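Local structure of esterase family protein (Staphylococcus aureus, 7L0A) at residues 65-70 / 242-247; 70-75 / 249-254. The protein probably hydrolyses S-formylglutathione to formate and glutathione, acting as a serine carboxylic ester hydrolase of the esterase D family. One frame throughout, in Å; residues are numbered along the deposited sequence.

Contact 1 of 2, residues 65-70 / 242-247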
loop_
_atom_site.group_PDB
_atom_site.type_symbol
_atom_site.label_atom_id
_atom_site.label_comp_id
_atom_site.label_asym_id
_atom_site.label_seq_id
_atom_site.Cartn_x
_atom_site.Cartn_y
_atom_site.Cartn_z
ATOM N N ARG B 65 8.152 -15.135 -0.011
ATOM C CA ARG B 65 8.585 -16.164 0.917
ATOM C C ARG B 65 9.589 -17.123 0.289
ATOM O O ARG B 65 10.575 -17.501 0.939
ATOM C CB ARG B 65 7.370 -16.918 1.440
ATOM C CG ARG B 65 6.487 -16.099 2.347
ATOM C CD ARG B 65 5.055 -16.562 2.313
ATOM N NE ARG B 65 4.899 -17.930 2.728
ATOM C CZ ARG B 65 3.752 -18.585 2.647
ATOM N NH1 ARG B 65 2.673 -17.987 2.125
ATOM N NH2 ARG B 65 3.695 -19.839 3.015
ATOM N N TYR B 66 9.365 -17.539 -0.957
ATOM C CA TYR B 66 10.127 -18.630 -1.550
ATOM C C TYR B 66 11.254 -18.167 -2.457
ATOM O O TYR B 66 11.940 -19.022 -3.050
ATOM C CB TYR B 66 9.138 -19.581 -2.306
ATOM C CG TYR B 66 8.430 -20.462 -1.293
ATOM C CD1 TYR B 66 7.393 -19.976 -0.523
ATOM C CD2 TYR B 66 8.904 -21.727 -0.995
ATOM C CE1 TYR B 66 6.831 -20.729 0.500
ATOM C CE2 TYR B 66 8.331 -22.501 0.008
ATOM C CZ TYR B 66 7.310 -21.990 0.760
ATOM O OH TYR B 66 6.770 -22.727 1.810
ATOM N N THR B 67 11.455 -16.853 -2.598
ATOM C CA THR B 67 12.583 -16.301 -3.347
ATOM C C THR B 67 13.145 -15.145 -2.541
ATOM O O THR B 67 12.567 -14.734 -1.530
ATOM C CB THR B 67 12.200 -15.803 -4.754
ATOM O OG1 THR B 67 11.549 -14.532 -4.658
ATOM C CG2 THR B 67 11.295 -16.773 -5.476
ATOM N N SER B 68 14.256 -14.583 -3.012
ATOM C CA SER B 68 14.762 -13.325 -2.477
ATOM C C SER B 68 14.442 -12.154 -3.393
ATOM O O SER B 68 15.238 -11.227 -3.510
ATOM C CB SER B 68 16.265 -13.420 -2.225
ATOM O OG SER B 68 16.590 -14.356 -1.217
ATOM N N ILE B 69 13.268 -12.152 -4.046
ATOM C CA ILE B 69 12.982 -11.109 -5.020
ATOM C C ILE B 69 13.151 -9.703 -4.454
ATOM O O ILE B 69 13.644 -8.808 -5.145
ATOM C CB ILE B 69 11.581 -11.311 -5.618
ATOM C CG1 ILE B 69 11.365 -10.316 -6.773
ATOM C CG2 ILE B 69 10.502 -11.211 -4.614
ATOM C CD1 ILE B 69 10.033 -10.437 -7.409
ATOM N N GLU B 70 12.753 -9.465 -3.209
ATOM C CA GLU B 70 12.877 -8.109 -2.686
ATOM C C GLU B 70 14.338 -7.649 -2.665
ATOM O O GLU B 70 14.644 -6.482 -2.953
ATOM C CB GLU B 70 12.265 -7.973 -1.294
ATOM C CG GLU B 70 12.384 -6.526 -0.816
ATOM C CD GLU B 70 11.694 -6.225 0.508
ATOM O OE1 GLU B 70 10.773 -6.989 0.878
ATOM O OE2 GLU B 70 12.049 -5.222 1.149
ATOM N N HIS B 242 10.103 -27.268 -12.165
ATOM C CA HIS B 242 8.925 -26.415 -12.037
ATOM C C HIS B 242 8.707 -26.043 -10.565
ATOM O O HIS B 242 7.774 -26.486 -9.903
ATOM C CB HIS B 242 7.717 -27.147 -12.631
ATOM C CG HIS B 242 6.562 -26.268 -12.965
ATOM N ND1 HIS B 242 6.431 -25.666 -14.193
ATOM C CD2 HIS B 242 5.482 -25.895 -12.240
ATOM C CE1 HIS B 242 5.319 -24.952 -14.205
ATOM N NE2 HIS B 242 4.734 -25.062 -13.028
ATOM N N ASP B 243 9.595 -25.194 -10.048
ATOM C CA ASP B 243 9.577 -24.889 -8.616
ATOM C C ASP B 243 10.318 -23.580 -8.354
ATOM O O ASP B 243 10.952 -23.000 -9.249
ATOM C CB ASP B 243 10.150 -26.054 -7.801
ATOM C CG ASP B 243 11.564 -26.414 -8.188
ATOM O OD1 ASP B 243 12.402 -25.510 -8.378
ATOM O OD2 ASP B 243 11.859 -27.621 -8.275
ATOM N N TYR B 244 10.231 -23.118 -7.082
ATOM C CA TYR B 244 10.769 -21.814 -6.720
ATOM C C TYR B 244 12.273 -21.828 -6.546
ATOM O O TYR B 244 12.912 -20.764 -6.537
ATOM C CB TYR B 244 10.083 -21.313 -5.461
ATOM C CG TYR B 244 8.797 -20.597 -5.742
ATOM C CD1 TYR B 244 8.812 -19.271 -6.174
ATOM C CD2 TYR B 244 7.565 -21.218 -5.583
ATOM C CE1 TYR B 244 7.639 -18.587 -6.448
ATOM C CE2 TYR B 244 6.370 -20.531 -5.863
ATOM C CZ TYR B 244 6.416 -19.238 -6.265
ATOM O OH TYR B 244 5.266 -18.544 -6.512
ATOM N N ALA B 245 12.888 -22.999 -6.415
ATOM C CA ALA B 245 14.347 -23.025 -6.503
ATOM C C ALA B 245 14.800 -22.516 -7.866
ATOM O O ALA B 245 15.774 -21.758 -7.973
ATOM C CB ALA B 245 14.856 -24.435 -6.252
ATOM N N TYR B 246 14.076 -22.887 -8.929
ATOM C CA TYR B 246 14.373 -22.337 -10.241
ATOM C C TYR B 246 13.867 -20.900 -10.383
ATOM O O TYR B 246 14.610 -20.032 -10.855
ATOM C CB TYR B 246 13.769 -23.227 -11.352
ATOM C CG TYR B 246 14.032 -22.667 -12.726
ATOM C CD1 TYR B 246 15.288 -22.753 -13.300
ATOM C CD2 TYR B 246 13.015 -22.040 -13.468
ATOM C CE1 TYR B 246 15.541 -22.229 -14.557
ATOM C CE2 TYR B 246 13.277 -21.505 -14.698
ATOM C CZ TYR B 246 14.537 -21.608 -15.240
ATOM O OH TYR B 246 14.821 -21.077 -16.478
ATOM N N TRP B 247 12.614 -20.610 -9.983
ATOM C CA TRP B 247 12.109 -19.255 -10.188
ATOM C C TRP B 247 12.874 -18.216 -9.364
ATOM O O TRP B 247 12.968 -17.064 -9.794
ATOM C CB TRP B 247 10.585 -19.172 -9.914
ATOM C CG TRP B 247 9.854 -20.114 -10.861
ATOM C CD1 TRP B 247 10.137 -20.306 -12.162
ATOM C CD2 TRP B 247 8.817 -21.040 -10.525
ATOM N NE1 TRP B 247 9.329 -21.294 -12.681
ATOM C CE2 TRP B 247 8.493 -21.743 -11.702
ATOM C CE3 TRP B 247 8.103 -21.321 -9.364
ATOM C CZ2 TRP B 247 7.527 -22.728 -11.733
ATOM C CZ3 TRP B 247 7.156 -22.291 -9.383
ATOM C CH2 TRP B 247 6.850 -22.987 -10.582
#
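Tyr-244 receives Tyr-66 on one ring face and Thr-67 at its edge, in a contact without hydrogen bonds across it. The segment that carries it starts at His-242, predicted to be the charge-relay histidine; its ND1 is hydrogen-bonded to Asp-213, and Trp-247 CZ2 lies 3.7 Å above the plane of its imidazole, over the centre.

Asp-243 follows as the N-cap of helix 244-259. Its OD1 accepts from Tyr-246 N at 3.2 Å, approached almost in line with the C-O bond, as suits a short acidic side chain at a helix start. Residues 242 and 243 belong to the histidine loop of the alpha/beta-hydrolase fold, which runs from the last strand, 234-238, into the C-terminal helix.

At Tyr-244 the two segments meet. Tyr-66 CB stands over the ring in a CH-pi contact, 3.6 Å from Tyr-244 CG, while the Tyr-66 ring itself turns off obliquely, its plane at 45° to that of Tyr-244. With CG of Tyr-66 anti to the carbonyl carbon (chi1 -78°), the methylene is left as the touching group. Thr-67 CG2 reaches the ring near its plane, 3.6 Å from Tyr-244 CD1. A threonine fits here because its branches divide the work: OG1 accepts from Ile-69 N at 3.0 Å, an ST turn between two helices, and also bonds Tyr-63 O, which fixes the rotation and holds the methyl against the aromatic edge. The phenol OH of Tyr-244 is anchored by Ser-58 OG.

Trp-247 closes the walk. Its CE3 lies 3.6 Å above the plane of the Tyr-244 ring, on the face opposite Tyr-66 CB, so a broad indole reaches both Tyr-244 and His-242, while its NE1 bonds Ser-153 OG.

Contact 2 of 2, residues 70-75 / 249-254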
loop_
_atom_site.group_PDB
_atom_site.type_symbol
_atom_site.label_atom_id
_atom_site.label_comp_id
_atom_site.label_asym_id
_atom_site.label_seq_id
_atom_site.Cartn_x
_atom_site.Cartn_y
_atom_site.Cartn_z
ATOM N N GLU B 70 12.753 -9.465 -3.209
ATOM C CA GLU B 70 12.877 -8.109 -2.686
ATOM C C GLU B 70 14.338 -7.649 -2.665
ATOM O O GLU B 70 14.644 -6.482 -2.953
ATOM C CB GLU B 70 12.265 -7.973 -1.294
ATOM C CG GLU B 70 12.384 -6.526 -0.816
ATOM C CD GLU B 70 11.694 -6.225 0.508
ATOM O OE1 GLU B 70 10.773 -6.989 0.878
ATOM O OE2 GLU B 70 12.049 -5.222 1.149
ATOM N N ARG B 71 15.258 -8.549 -2.311
ATOM C CA ARG B 71 16.680 -8.220 -2.321
ATOM C C ARG B 71 17.147 -7.856 -3.730
ATOM O O ARG B 71 17.938 -6.920 -3.903
ATOM C CB ARG B 71 17.469 -9.402 -1.728
ATOM C CG ARG B 71 18.953 -9.198 -1.667
ATOM C CD ARG B 71 19.594 -10.099 -0.645
ATOM N NE ARG B 71 19.264 -11.516 -0.783
ATOM C CZ ARG B 71 19.853 -12.366 -1.620
ATOM N NH1 ARG B 71 20.798 -11.950 -2.441
ATOM N NH2 ARG B 71 19.485 -13.640 -1.645
ATOM N N TYR B 72 16.671 -8.582 -4.743
ATOM C CA TYR B 72 17.063 -8.276 -6.111
ATOM C C TYR B 72 16.494 -6.932 -6.549
ATOM O O TYR B 72 17.193 -6.107 -7.176
ATOM C CB TYR B 72 16.606 -9.385 -7.046
ATOM C CG TYR B 72 16.899 -10.807 -6.596
ATOM C CD1 TYR B 72 18.038 -11.127 -5.862
ATOM C CD2 TYR B 72 16.006 -11.840 -6.900
ATOM C CE1 TYR B 72 18.290 -12.412 -5.435
ATOM C CE2 TYR B 72 16.253 -13.129 -6.488
ATOM C CZ TYR B 72 17.397 -13.419 -5.757
ATOM O OH TYR B 72 17.652 -14.708 -5.351
ATOM N N ALA B 73 15.203 -6.708 -6.244
ATOM C CA ALA B 73 14.543 -5.458 -6.580
ATOM C C ALA B 73 15.192 -4.274 -5.887
ATOM O O ALA B 73 15.335 -3.203 -6.476
ATOM C CB ALA B 73 13.047 -5.573 -6.251
ATOM N N ASN B 74 15.607 -4.453 -4.641
ATOM C CA ASN B 74 16.244 -3.364 -3.905
ATOM C C ASN B 74 17.547 -2.938 -4.566
ATOM O O ASN B 74 17.844 -1.743 -4.677
ATOM C CB ASN B 74 16.470 -3.819 -2.459
ATOM C CG ASN B 74 16.872 -2.693 -1.555
ATOM O OD1 ASN B 74 16.346 -1.579 -1.648
ATOM N ND2 ASN B 74 17.773 -2.972 -0.647
ATOM N N GLU B 75 18.332 -3.910 -5.040
ATOM C CA GLU B 75 19.587 -3.608 -5.716
ATOM C C GLU B 75 19.368 -2.771 -6.961
ATOM O O GLU B 75 20.200 -1.912 -7.299
ATOM C CB GLU B 75 20.309 -4.903 -6.094
ATOM C CG GLU B 75 21.654 -4.658 -6.767
ATOM C CD GLU B 75 22.397 -5.923 -7.139
ATOM O OE1 GLU B 75 21.856 -7.024 -6.914
ATOM O OE2 GLU B 75 23.525 -5.805 -7.668
ATOM N N GLN B 249 16.234 -18.200 -8.975
ATOM C CA GLN B 249 17.359 -17.920 -9.857
ATOM C C GLN B 249 16.935 -17.156 -11.098
ATOM O O GLN B 249 17.629 -16.228 -11.545
ATOM C CB GLN B 249 18.013 -19.231 -10.300
ATOM C CG GLN B 249 18.577 -20.093 -9.197
ATOM C CD GLN B 249 19.040 -21.451 -9.717
ATOM O OE1 GLN B 249 18.476 -22.487 -9.363
ATOM N NE2 GLN B 249 20.062 -21.446 -10.568
ATOM N N ALA B 250 15.807 -17.563 -11.692
ATOM C CA ALA B 250 15.349 -16.976 -12.940
ATOM C C ALA B 250 14.891 -15.538 -12.744
ATOM O O ALA B 250 15.156 -14.679 -13.590
ATOM C CB ALA B 250 14.219 -17.822 -13.535
ATOM N N ILE B 251 14.206 -15.249 -11.633
ATOM C CA ILE B 251 13.732 -13.882 -11.433
ATOM C C ILE B 251 14.881 -12.955 -11.082
ATOM O O ILE B 251 14.839 -11.761 -11.431
ATOM C CB ILE B 251 12.604 -13.843 -10.393
ATOM C CG1 ILE B 251 11.742 -12.578 -10.510
ATOM C CG2 ILE B 251 13.094 -13.965 -8.975
ATOM C CD1 ILE B 251 10.912 -12.513 -11.814
ATOM N N LYS B 252 15.934 -13.466 -10.432
ATOM C CA LYS B 252 17.115 -12.634 -10.246
ATOM C C LYS B 252 17.711 -12.225 -11.586
ATOM O O LYS B 252 18.022 -11.052 -11.811
ATOM C CB LYS B 252 18.146 -13.367 -9.387
ATOM C CG LYS B 252 19.464 -12.623 -9.160
ATOM C CD LYS B 252 20.457 -13.542 -8.452
ATOM C CE LYS B 252 21.864 -12.958 -8.418
ATOM N NZ LYS B 252 21.898 -11.702 -7.632
ATOM N N ARG B 253 17.871 -13.192 -12.502
ATOM C CA ARG B 253 18.395 -12.897 -13.832
ATOM C C ARG B 253 17.473 -11.963 -14.591
ATOM O O ARG B 253 17.931 -11.012 -15.241
ATOM C CB ARG B 253 18.620 -14.206 -14.584
ATOM C CG ARG B 253 18.769 -14.074 -16.068
ATOM C CD ARG B 253 20.102 -13.440 -16.451
ATOM N NE ARG B 253 20.124 -13.202 -17.897
ATOM C CZ ARG B 253 20.467 -12.053 -18.463
ATOM N NH1 ARG B 253 20.839 -11.022 -17.722
ATOM N NH2 ARG B 253 20.444 -11.949 -19.782
ATOM N N ALA B 254 16.163 -12.215 -14.498
ATOM C CA ALA B 254 15.190 -11.406 -15.205
ATOM C C ALA B 254 15.232 -9.948 -14.764
ATOM O O ALA B 254 15.136 -9.045 -15.599
ATOM C CB ALA B 254 13.800 -11.981 -14.994
HETATM O O HOH W 1 22.240 -13.480 -4.768
HETATM O O HOH W 2 20.521 -9.196 -8.077
#
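With CG anti to the carbonyl carbon (chi1 -47°), Tyr-72 extends its ring from helix 69-75 toward helix 244-259, where Lys-252 sets CG anti to its own backbone N (chi1 178°) and lays CB, CG and CD along one ring face. The pair joins an early helix of the alpha/beta-hydrolase fold to its C-terminal helix, two elements far apart in sequence; within residues 70-75 and 249-254 the CA atoms come nearest at these same two residues.

Lysine suits this place because its long chain is apolar up to its last atom. CB makes the CH-pi contact, 3.5 Å from Tyr-72 CE2 and somewhat toward the rim of the ring. The chain then crosses the tyrosine at about a right angle, so that CG lies 3.9 Å from Tyr-72 CE1 and CD continues past the same side of the ring. From the neighbouring position on the helix, Ile-251 brings CG2 to the ring edge near its plane, 4.1 Å from Tyr-72 CE2; a branched aliphatic residue fills this buried flank well. Tyrosine serves both demands: its carbon framework packs, while its OH is bonded to Asp-248 OD1, one turn before Lys-252.

Arg-71 lays a face of its guanidinium over Tyr-72 CE1, offset toward the rim of the group. At the end of the lysine chain NZ meets two waters. One accepts from Arg-71 NH1 at 3.1 Å and, weakly, from Lys-252 NZ, so the two like charges share this water, though only loosely on the lysine side. Glu-75 and Lys-252 carry opposite charges but make no direct bond, OE1 staying 4.7 Å from NZ. Between them the second water accepts from Lys-252 NZ at 2.9 Å and donates to Glu-75 OE1 at 2.8 Å.

Contacts 1 and 2, with centres about 10 Å apart, both use helix 244-259; contact 1 meets it from the end of helix 62-66 and the loop after it, contact 2 from helix 69-75. They touch through Ile-69 CD1 and Ile-251 CG1, 4.1 Å apart. Asp-248, between the two later segments, ties them further: its OD1 is hydrogen-bonded both to Ser-68 N and to Tyr-72 OH. Contact 1 is the end nearer the predicted charge relay. It holds His-242, and the Trp-247 side chain is about 5 Å from those of Ser-129 and Asp-213; a magnesium ion lies about 4 Å from the Tyr-244 side chain. Contact 2 stands away from the annotated sites, the Ile-251 side chain being about 13 Å from a magnesium ion.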